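Local coordinates for protein Phospholipase/Carboxylesterase (Dyadobacter fermentans, PDB 4H0C) that probably hydrolyses carboxylic esters, and perhaps palmitoyl groups on proteins, as a member of the alpha/beta-hydrolase superfamily, at residues 7-12 / 89-94; 155-160 / 198-203. All coordinates share one frame; numbering follows the deposited sequence.

Interaction 1 of 2, residues 7-12 / 89-94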
loop_
_atom_site.group_PDB
_atom_site.type_symbol
_atom_site.label_atom_id
_atom_site.label_comp_id
_atom_site.label_asym_id
_atom_site.label_seq_id
_atom_site.Cartn_x
_atom_site.Cartn_y
_atom_site.Cartn_z
ATOM N N HIS A 7 5.992 4.328 -15.195
ATOM C CA HIS A 7 6.349 3.031 -14.620
ATOM C C HIS A 7 6.006 1.988 -15.624
ATOM O O HIS A 7 4.830 1.743 -15.908
ATOM C CB HIS A 7 5.658 2.799 -13.294
ATOM C CG HIS A 7 6.076 3.786 -12.248
ATOM N ND1 HIS A 7 7.310 3.758 -11.683
ATOM C CD2 HIS A 7 5.412 4.885 -11.696
ATOM C CE1 HIS A 7 7.430 4.775 -10.808
ATOM N NE2 HIS A 7 6.280 5.469 -10.808
ATOM N N SER A 8 7.036 1.399 -16.224
ATOM C CA SER A 8 6.818 0.304 -17.160
ATOM C C SER A 8 6.345 -0.949 -16.407
ATOM O O SER A 8 6.518 -1.062 -15.189
ATOM C CB SER A 8 8.082 0.032 -17.982
ATOM O OG SER A 8 9.129 -0.460 -17.164
ATOM N N LYS A 9 5.770 -1.894 -17.144
ATOM C CA LYS A 9 5.174 -3.102 -16.560
ATOM C C LYS A 9 6.259 -4.091 -16.115
ATOM O O LYS A 9 6.589 -5.036 -16.824
ATOM C CB LYS A 9 4.197 -3.735 -17.555
ATOM C CG LYS A 9 3.309 -4.841 -16.995
ATOM C CD LYS A 9 2.204 -5.179 -17.986
ATOM C CE LYS A 9 1.896 -6.665 -18.024
ATOM N NZ LYS A 9 1.080 -7.020 -19.228
ATOM N N GLN A 10 6.820 -3.832 -14.942
ATOM C CA GLN A 10 7.831 -4.684 -14.326
ATOM C C GLN A 10 7.199 -5.314 -13.078
ATOM O O GLN A 10 6.986 -4.630 -12.071
ATOM C CB GLN A 10 9.045 -3.850 -13.925
ATOM C CG GLN A 10 9.791 -3.117 -15.032
ATOM C CD GLN A 10 11.023 -2.392 -14.493
ATOM O OE1 GLN A 10 11.038 -1.160 -14.365
ATOM N NE2 GLN A 10 12.056 -3.155 -14.162
ATOM N N ILE A 11 6.862 -6.596 -13.148
ATOM C CA ILE A 11 6.128 -7.246 -12.058
ATOM C C ILE A 11 6.858 -8.515 -11.659
ATOM O O ILE A 11 6.996 -9.439 -12.462
ATOM C CB ILE A 11 4.666 -7.596 -12.450
ATOM C CG1 ILE A 11 3.870 -6.335 -12.835
ATOM C CG2 ILE A 11 3.969 -8.306 -11.296
ATOM C CD1 ILE A 11 2.658 -6.593 -13.722
ATOM N N ILE A 12 7.302 -8.568 -10.413
ATOM C CA ILE A 12 8.008 -9.732 -9.881
ATOM C C ILE A 12 7.034 -10.565 -9.054
ATOM O O ILE A 12 6.272 -10.022 -8.258
ATOM C CB ILE A 12 9.224 -9.254 -9.063
ATOM C CG1 ILE A 12 10.265 -8.687 -10.028
ATOM C CG2 ILE A 12 9.835 -10.374 -8.240
ATOM C CD1 ILE A 12 11.350 -7.872 -9.369
ATOM N N VAL A 89 -3.579 -5.718 -10.001
ATOM C CA VAL A 89 -4.898 -6.179 -9.502
ATOM C C VAL A 89 -5.713 -6.851 -10.604
ATOM O O VAL A 89 -6.271 -7.948 -10.393
ATOM C CB VAL A 89 -5.712 -5.063 -8.806
ATOM C CG1 VAL A 89 -7.127 -5.538 -8.472
ATOM C CG2 VAL A 89 -4.959 -4.543 -7.559
ATOM N N ALA A 90 -5.764 -6.221 -11.779
ATOM C CA ALA A 90 -6.473 -6.797 -12.917
ATOM C C ALA A 90 -5.924 -8.172 -13.299
ATOM O O ALA A 90 -6.691 -9.097 -13.571
ATOM C CB ALA A 90 -6.428 -5.850 -14.121
ATOM N N GLU A 91 -4.600 -8.311 -13.326
ATOM C CA GLU A 91 -3.981 -9.620 -13.644
ATOM C C GLU A 91 -4.397 -10.707 -12.646
ATOM O O GLU A 91 -4.792 -11.817 -13.037
ATOM C CB GLU A 91 -2.456 -9.504 -13.710
ATOM C CG GLU A 91 -1.955 -8.773 -14.948
ATOM C CD GLU A 91 -0.439 -8.823 -15.120
ATOM O OE1 GLU A 91 0.095 -7.973 -15.861
ATOM O OE2 GLU A 91 0.222 -9.703 -14.519
ATOM N N ILE A 92 -4.339 -10.363 -11.360
ATOM C CA ILE A 92 -4.732 -11.282 -10.296
ATOM C C ILE A 92 -6.186 -11.724 -10.475
ATOM O O ILE A 92 -6.491 -12.935 -10.426
ATOM C CB ILE A 92 -4.492 -10.678 -8.902
ATOM C CG1 ILE A 92 -2.994 -10.473 -8.706
ATOM C CG2 ILE A 92 -5.018 -11.614 -7.805
ATOM C CD1 ILE A 92 -2.607 -9.549 -7.556
ATOM N N GLU A 93 -7.086 -10.764 -10.709
ATOM C CA GLU A 93 -8.481 -11.129 -10.902
ATOM C C GLU A 93 -8.660 -11.996 -12.144
ATOM O O GLU A 93 -9.473 -12.912 -12.122
ATOM C CB GLU A 93 -9.388 -9.900 -10.965
ATOM C CG GLU A 93 -9.412 -9.117 -9.652
ATOM C CD GLU A 93 -10.311 -7.895 -9.733
ATOM O OE1 GLU A 93 -9.797 -6.790 -9.966
ATOM O OE2 GLU A 93 -11.533 -8.037 -9.592
ATOM N N ALA A 94 -7.877 -11.751 -13.196
ATOM C CA ALA A 94 -7.973 -12.576 -14.411
ATOM C C ALA A 94 -7.447 -14.007 -14.198
ATOM O O ALA A 94 -7.783 -14.916 -14.965
ATOM C CB ALA A 94 -7.283 -11.907 -15.603
#
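The carboxylate of Glu91 is the one flat group at the heart of this contact, and Lys9 and Ile11 both come to its OE1 end. Ile11 stands obliquely over one side of the carboxylate plane, with CD1 3.6 Å from Glu91 OE1 and 4.0 Å from Glu91 OE2. The ammonium group of Lys9 lies off the other side of that plane. Its charge is not the nearest thing to the acid: Lys9 CE sits 3.1 Å from Glu91 OE1, while Lys9 NZ is 3.6 Å from the same oxygen, a long salt bridge. Lysine suits the place because its methylenes can run beside the acid while the charged end stays near water. Its chain sets out with CG anti to the backbone N (chi1 -169°) and bends at chi3 (142°), which swings the end round to OE1. Glu91 reaches from the opposite direction, extended beyond CG.

The helix is 77-94, packed against the sheet of the alpha/beta-hydrolase fold beside strand 11-15, an outermost strand that runs antiparallel to its neighbour 50-55. Lys9 forms the centre of an inverse gamma turn on the approach to this strand, with a weak bond of 2.8 Å from Gln10 N to Ser8 O. Ile11, one of the beta-branched residues favoured in strands, also rests on Val88 of the helix. Replacing Glu91 by alanine is likely to take from Lys9 its long salt bridge and to open a gap beside the end of Ile11. Glu87 touches Lys9 as well and brings a second carboxylate close to Glu91 OE1, so the lysine probably eases the repulsion between the two acids.

Interaction 2 of 2, residues 155-160 / 198-203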
loop_
_atom_site.group_PDB
_atom_site.type_symbol
_atom_site.label_atom_id
_atom_site.label_comp_id
_atom_site.label_asym_id
_atom_site.label_seq_id
_atom_site.Cartn_x
_atom_site.Cartn_y
_atom_site.Cartn_z
ATOM N N PHE A 155 -4.693 -1.921 8.427
ATOM C CA PHE A 155 -3.723 -1.539 9.459
ATOM C C PHE A 155 -2.916 -0.365 8.948
ATOM O O PHE A 155 -2.350 -0.421 7.869
ATOM C CB PHE A 155 -2.789 -2.695 9.793
ATOM C CG PHE A 155 -1.723 -2.337 10.799
ATOM C CD1 PHE A 155 -2.021 -2.314 12.173
ATOM C CD2 PHE A 155 -0.433 -1.974 10.390
ATOM C CE1 PHE A 155 -1.044 -1.966 13.114
ATOM C CE2 PHE A 155 0.546 -1.640 11.332
ATOM C CZ PHE A 155 0.236 -1.630 12.691
ATOM N N ILE A 156 -2.895 0.714 9.717
ATOM C CA ILE A 156 -2.121 1.892 9.361
ATOM C C ILE A 156 -1.290 2.310 10.568
ATOM O O ILE A 156 -1.795 2.448 11.678
ATOM C CB ILE A 156 -3.011 3.045 8.803
ATOM C CG1 ILE A 156 -2.171 4.243 8.335
ATOM C CG2 ILE A 156 -4.076 3.468 9.806
ATOM C CD1 ILE A 156 -2.982 5.310 7.599
ATOM N N SER A 157 0.003 2.478 10.345
ATOM C CA SER A 157 0.890 2.885 11.431
ATOM C C SER A 157 1.790 4.024 11.022
ATOM O O SER A 157 1.955 4.314 9.845
ATOM C CB SER A 157 1.756 1.714 11.847
ATOM O OG SER A 157 2.545 1.307 10.752
ATOM N N THR A 158 2.351 4.677 12.027
ATOM C CA THR A 158 3.466 5.589 11.849
ATOM C C THR A 158 4.194 5.750 13.179
ATOM O O THR A 158 3.731 5.266 14.232
ATOM C CB THR A 158 3.042 6.960 11.253
ATOM O OG1 THR A 158 4.215 7.696 10.853
ATOM C CG2 THR A 158 2.197 7.783 12.245
ATOM N N GLY A 159 5.329 6.423 13.137
ATOM C CA GLY A 159 6.010 6.773 14.367
ATOM C C GLY A 159 5.678 8.214 14.730
ATOM O O GLY A 159 5.113 8.974 13.921
ATOM N N ASN A 160 6.005 8.592 15.960
ATOM C CA ASN A 160 5.766 9.941 16.409
ATOM C C ASN A 160 6.928 10.404 17.269
ATOM O O ASN A 160 7.258 9.756 18.269
ATOM C CB ASN A 160 4.434 10.034 17.167
ATOM C CG ASN A 160 4.074 11.459 17.562
ATOM O OD1 ASN A 160 4.547 12.427 16.972
ATOM N ND2 ASN A 160 3.227 11.587 18.565
ATOM N N GLY A 198 9.108 -4.854 15.029
ATOM C CA GLY A 198 8.671 -6.241 15.231
ATOM C C GLY A 198 7.245 -6.306 15.746
ATOM O O GLY A 198 6.502 -7.258 15.443
ATOM N N ASP A 199 6.846 -5.282 16.508
ATOM C CA ASP A 199 5.488 -5.219 17.062
ATOM C C ASP A 199 4.443 -5.106 15.941
ATOM O O ASP A 199 3.371 -5.736 16.000
ATOM C CB ASP A 199 5.358 -4.046 18.032
ATOM C CG ASP A 199 5.950 -4.339 19.433
ATOM O OD1 ASP A 199 5.865 -3.419 20.265
ATOM O OD2 ASP A 199 6.502 -5.438 19.722
ATOM N N GLU A 200 4.759 -4.308 14.927
ATOM C CA GLU A 200 3.876 -4.122 13.773
ATOM C C GLU A 200 3.712 -5.432 13.032
ATOM O O GLU A 200 2.604 -5.783 12.637
ATOM C CB GLU A 200 4.433 -3.068 12.815
ATOM C CG GLU A 200 4.275 -1.651 13.312
ATOM C CD GLU A 200 5.152 -0.686 12.546
ATOM O OE1 GLU A 200 6.314 -0.513 12.965
ATOM O OE2 GLU A 200 4.671 -0.108 11.536
ATOM N N ILE A 201 4.814 -6.163 12.882
ATOM C CA ILE A 201 4.784 -7.454 12.189
ATOM C C ILE A 201 3.867 -8.445 12.912
ATOM O O ILE A 201 3.009 -9.064 12.264
ATOM C CB ILE A 201 6.200 -8.057 12.019
ATOM C CG1 ILE A 201 7.043 -7.184 11.076
ATOM C CG2 ILE A 201 6.131 -9.502 11.500
ATOM C CD1 ILE A 201 6.510 -7.095 9.657
ATOM N N GLN A 202 4.045 -8.584 14.232
ATOM C CA GLN A 202 3.230 -9.511 15.031
ATOM C C GLN A 202 1.771 -9.095 14.991
ATOM O O GLN A 202 0.874 -9.946 14.899
ATOM C CB GLN A 202 3.623 -9.512 16.508
ATOM C CG GLN A 202 5.040 -9.903 16.868
ATOM C CD GLN A 202 5.225 -9.971 18.382
ATOM O OE1 GLN A 202 5.973 -9.179 18.971
ATOM N NE2 GLN A 202 4.518 -10.910 19.027
ATOM N N LEU A 203 1.536 -7.789 15.129
ATOM C CA LEU A 203 0.177 -7.287 15.176
ATOM C C LEU A 203 -0.540 -7.557 13.867
ATOM O O LEU A 203 -1.695 -7.997 13.871
ATOM C CB LEU A 203 0.135 -5.806 15.541
ATOM C CG LEU A 203 -1.264 -5.239 15.790
ATOM C CD1 LEU A 203 -2.085 -6.104 16.746
ATOM C CD2 LEU A 203 -1.100 -3.812 16.300
#
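Ser157 gives its hydroxyl to Glu200, with Ser157 OG 2.7 Å from Glu200 OE2, and this bond is the tight centre of the contact. The donor meets OE2 on the anti side, 29° out of the carboxylate plane. Serine fits here because it is small enough to sit under the helix: OG lies between its own backbone N and carbonyl carbon, a torsion (chi1 61°) that brings OG up to the acid. The other oxygen, OE1, takes a salt bridge from Arg192 and a hydrogen bond from Ser197; both oxygens of the buried carboxylate are held, and Arg192 probably offsets its charge. Next to it the aliphatic part of Glu200 meets the edge of the Phe155 ring, Glu200 CG lying 4.1 Å from Phe155 CZ.

Strand 153-160 lies in the C-terminal half of the alpha/beta-hydrolase sheet, and helix 198-206 packs against one face of it; their segments here run almost exactly antiparallel (174°), with axes 10.7 Å apart at closest. Phe155 and Ser157 face this helix, whereas Ile156 and Thr158 turn to helix 167-179 on the other face of the sheet.

Toward solvent the contact thins. Leu203, partly exposed, brings CD2 to 3.7 Å from Phe155 CE1, an apolar touch made obliquely to the ring. Asp199 and Gln202, polar residues suited to water, lie on the exposed surface of the helix.

Interactions 1 and 2 lie on opposite sides of the chain's centre, their own centres 27 Å apart and their nearest atoms about 16 Å apart, and both reach the same sheet. The first joins a helix to the outermost strand 11-15; the second joins a helix to strand 153-160, next to the other outermost strand, 183-190. Interaction 2 is the one whose segments adjoin the probable catalytic residues in sequence: in the likely Ser108-His194-Asp162 triad, the aspartate follows strand 153-160 and the histidine precedes helix 198-206, whereas no triad member adjoins the segments of interaction 1. The sodium ion, bound by Ile208 and Lys210, is about 11 Å from the Phe155 side chain.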